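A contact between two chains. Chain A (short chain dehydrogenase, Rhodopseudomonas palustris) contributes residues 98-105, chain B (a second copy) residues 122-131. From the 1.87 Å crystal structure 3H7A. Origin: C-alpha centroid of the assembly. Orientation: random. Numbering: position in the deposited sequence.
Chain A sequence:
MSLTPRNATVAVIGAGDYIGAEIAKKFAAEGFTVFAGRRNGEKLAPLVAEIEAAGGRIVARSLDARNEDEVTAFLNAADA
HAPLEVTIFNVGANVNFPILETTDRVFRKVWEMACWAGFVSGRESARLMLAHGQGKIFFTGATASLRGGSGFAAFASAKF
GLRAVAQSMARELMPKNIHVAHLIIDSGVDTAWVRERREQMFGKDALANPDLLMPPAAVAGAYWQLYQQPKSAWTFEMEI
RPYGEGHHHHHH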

# COMPACT_ATOMS: atom_id res chain seq x y z
N PRO A 98 24.10 8.66 2.99
CA PRO A 98 24.19 7.77 1.82
C PRO A 98 24.59 6.35 2.25
O PRO A 98 25.27 6.19 3.28
N ILE A 99 24.18 5.33 1.49
CA ILE A 99 24.38 3.94 1.94
C ILE A 99 25.82 3.61 2.39
O ILE A 99 26.03 3.06 3.47
N LEU A 100 26.80 4.03 1.59
CA LEU A 100 28.20 3.73 1.89
C LEU A 100 28.70 4.45 3.15
O LEU A 100 29.70 4.04 3.74
N GLU A 101 27.99 5.50 3.56
CA GLU A 101 28.34 6.29 4.73
C GLU A 101 27.52 5.92 5.95
O GLU A 101 27.63 6.57 6.99
N THR A 102 26.69 4.88 5.81
CA THR A 102 25.88 4.41 6.93
C THR A 102 26.70 3.35 7.62
O THR A 102 26.88 2.26 7.08
N THR A 103 27.21 3.70 8.80
CA THR A 103 28.16 2.84 9.51
C THR A 103 27.40 1.75 10.25
O THR A 103 26.18 1.86 10.42
N ASP A 104 28.12 0.72 10.67
CA ASP A 104 27.59 -0.31 11.55
C ASP A 104 26.99 0.32 12.81
O ASP A 104 25.88 -0.04 13.22
N ARG A 105 27.72 1.27 13.40
CA ARG A 105 27.32 1.89 14.65
C ARG A 105 26.00 2.63 14.51
O ARG A 105 25.14 2.54 15.38
N GLY B 122 24.11 -5.66 1.53
CA GLY B 122 23.73 -4.68 0.53
C GLY B 122 24.77 -3.60 0.41
O GLY B 122 25.24 -3.31 -0.69
N ARG B 123 25.13 -3.00 1.55
CA ARG B 123 26.12 -1.92 1.61
C ARG B 123 27.47 -2.33 1.05
O ARG B 123 28.08 -1.59 0.25
N GLU B 124 27.94 -3.51 1.44
CA GLU B 124 29.22 -4.00 0.96
C GLU B 124 29.19 -4.41 -0.51
O GLU B 124 30.17 -4.19 -1.21
N SER B 125 28.08 -5.00 -0.97
CA SER B 125 27.90 -5.26 -2.40
C SER B 125 27.91 -3.97 -3.23
O SER B 125 28.55 -3.92 -4.26
N ALA B 126 27.21 -2.94 -2.75
CA ALA B 126 27.19 -1.64 -3.39
C ALA B 126 28.60 -1.03 -3.49
O ALA B 126 28.95 -0.49 -4.52
N ARG B 127 29.38 -1.11 -2.41
CA ARG B 127 30.75 -0.61 -2.42
C ARG B 127 31.55 -1.27 -3.54
O ARG B 127 32.15 -0.58 -4.35
N LEU B 128 31.50 -2.60 -3.60
CA LEU B 128 32.23 -3.34 -4.63
C LEU B 128 31.73 -3.08 -6.04
O LEU B 128 32.54 -2.86 -6.95
N MET B 129 30.40 -3.08 -6.23
CA MET B 129 29.79 -2.93 -7.55
C MET B 129 29.96 -1.53 -8.16
O MET B 129 30.17 -1.40 -9.37
N LEU B 130 29.89 -0.49 -7.32
CA LEU B 130 30.04 0.89 -7.78
C LEU B 130 31.42 1.16 -8.40
O LEU B 130 31.55 1.97 -9.33
N ALA B 131 32.44 0.47 -7.89
CA ALA B 131 33.78 0.50 -8.48
C ALA B 131 33.81 -0.05 -9.91
O ALA B 131 34.63 0.38 -10.73

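A short 3-10 turn and the start of a helix in chain A (98-105) lie against one side of a chain B helix (122-131), burying 369 Å² in all, with B:Arg123 supplying the largest share. The CA atoms come nearest at A:Leu100 and B:Arg123, 6.0 Å apart. B:Arg123 leaves its helix sideways, but its chain, t at chi1 and chi2 and p at chi3, carries the guanidinium to chain A. There NH1 of B:Arg123 donates to the backbone O of A:Thr102 (3.0 Å, 156°) and to OD1 of A:Asp104 (2.8 Å, 145°), while NH2 of the same residue donates to that same OD1 (2.9 Å, 140°). Both acceptors lie at the edge of the guanidinium, near its plane, where its N-H bonds point. A:Asp104, m at chi1 with its CB also sideways, thus closes a salt bridge through a single oxygen that takes two hydrogen bonds.

The two remaining N-H bonds, one on NE and one on NH2, are answered from its own helix. NE of B:Arg123 donates to OE2 of B:Glu124 (2.7 Å), and NH2 of B:Arg123 adds a weak bond to the same OE2 (3.1 Å, 128°). B:Glu124, m at chi1 and chi2, points its CB away from chain A and makes no contact with it, yet it braces the arginine that does. The other oxygen, OE1 of B:Glu124, accepts from NE and from NH2 of B:Arg127, each at 2.8 Å, so one carboxylate forms salt bridges with two arginines. B:Arg127 (t, t, p) leads its end away from chain A, and its NH2 has a further hydrogen bond elsewhere in the structure.

Beside this polar cluster, A:Leu100 (m, t) supplies the apolar contact. CD2 of A:Leu100 lies 4.1 Å from CB of B:Ala126, which points toward chain A, and 3.8 Å from CB of B:Arg127; CD1 of A:Leu100 reaches CD1 of B:Leu130 (m, t) at 3.9 Å. CD2 of A:Leu100 also sits 3.4 Å from the backbone O of B:Arg123, a van der Waals contact that leaves this oxygen to its helical bond from N of B:Arg127 (3.0 Å). A:Ile99, t at chi1 and p at chi2, points toward the helix, its CG1 4.1 Å from CB of B:Arg123. The backbone O of A:Ile99 is 3.5 Å from CG of B:Arg123 and accepts from N of A:Thr102 (3.0 Å) within the turn. A:Thr103 (p) turns its CB away; its side chain caps a backbone N just past the stretch.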

# COMPACT_ATOMS: atom_id res chain seq x y z
CB PRO A 98 25.32 8.40 1.00
CG PRO A 98 25.36 9.84 1.42
CD PRO A 98 24.91 9.88 2.85
CB ILE A 99 23.82 2.88 0.93
CG1 ILE A 99 23.83 1.47 1.55
CG2 ILE A 99 24.56 2.90 -0.40
CD1 ILE A 99 22.87 1.31 2.74
CB LEU A 100 29.10 4.04 0.69
CG LEU A 100 28.84 3.24 -0.60
CD1 LEU A 100 29.93 3.50 -1.64
CD2 LEU A 100 28.70 1.75 -0.34
CB GLU A 101 28.15 7.78 4.43
CG GLU A 101 29.19 8.35 3.46
CD GLU A 101 28.82 9.75 2.98
OE1 GLU A 101 28.29 10.56 3.79
OE2 GLU A 101 29.05 10.03 1.79
CB THR A 102 24.53 3.86 6.46
OG1 THR A 102 23.90 4.83 5.62
CG2 THR A 102 23.61 3.57 7.65
CB THR A 103 29.01 3.62 10.52
OG1 THR A 103 28.16 4.30 11.44
CG2 THR A 103 29.85 4.66 9.80
CB ASP A 104 28.68 -1.31 11.95
CG ASP A 104 29.19 -2.13 10.77
OD1 ASP A 104 28.64 -2.05 9.64
OD2 ASP A 104 30.15 -2.88 10.99
CB ARG A 105 28.40 2.83 15.17
CG ARG A 105 28.26 3.18 16.66
CD ARG A 105 29.16 4.35 17.09
NE ARG A 105 28.60 5.64 16.71
CZ ARG A 105 27.74 6.35 17.45
NH1 ARG A 105 27.34 5.91 18.64
NH2 ARG A 105 27.29 7.51 17.00
CB ARG B 123 26.29 -1.43 3.06
CG ARG B 123 27.19 -0.20 3.18
CD ARG B 123 27.62 0.04 4.62
NE ARG B 123 28.41 -1.08 5.16
CZ ARG B 123 28.59 -1.32 6.45
NH1 ARG B 123 28.04 -0.53 7.37
NH2 ARG B 123 29.31 -2.37 6.83
CB GLU B 124 29.77 -5.12 1.86
CG GLU B 124 30.07 -4.65 3.30
CD GLU B 124 30.94 -3.38 3.36
OE1 GLU B 124 32.05 -3.37 2.79
OE2 GLU B 124 30.50 -2.39 4.00
CB SER B 125 26.61 -6.02 -2.65
OG SER B 125 26.71 -7.32 -2.10
CB ALA B 126 26.28 -0.70 -2.62
CB ARG B 127 31.43 -0.84 -1.07
CG ARG B 127 32.84 -0.25 -0.99
CD ARG B 127 33.57 -0.57 0.33
NE ARG B 127 33.37 -1.96 0.76
CZ ARG B 127 34.10 -3.01 0.38
NH1 ARG B 127 35.12 -2.87 -0.47
NH2 ARG B 127 33.80 -4.21 0.84
CB LEU B 128 32.21 -4.84 -4.32
CG LEU B 128 32.84 -5.23 -2.99
CD1 LEU B 128 32.39 -6.60 -2.57
CD2 LEU B 128 34.35 -5.16 -3.04
CB MET B 129 28.30 -3.29 -7.51
CG MET B 129 28.00 -4.76 -7.38
SD MET B 129 26.29 -5.03 -6.83
CE MET B 129 26.25 -6.80 -6.90
CB LEU B 130 29.73 1.89 -6.66
CG LEU B 130 28.24 2.11 -6.34
CD1 LEU B 130 28.05 2.80 -4.99
CD2 LEU B 130 27.54 2.90 -7.42
CB ALA B 131 34.76 -0.26 -7.59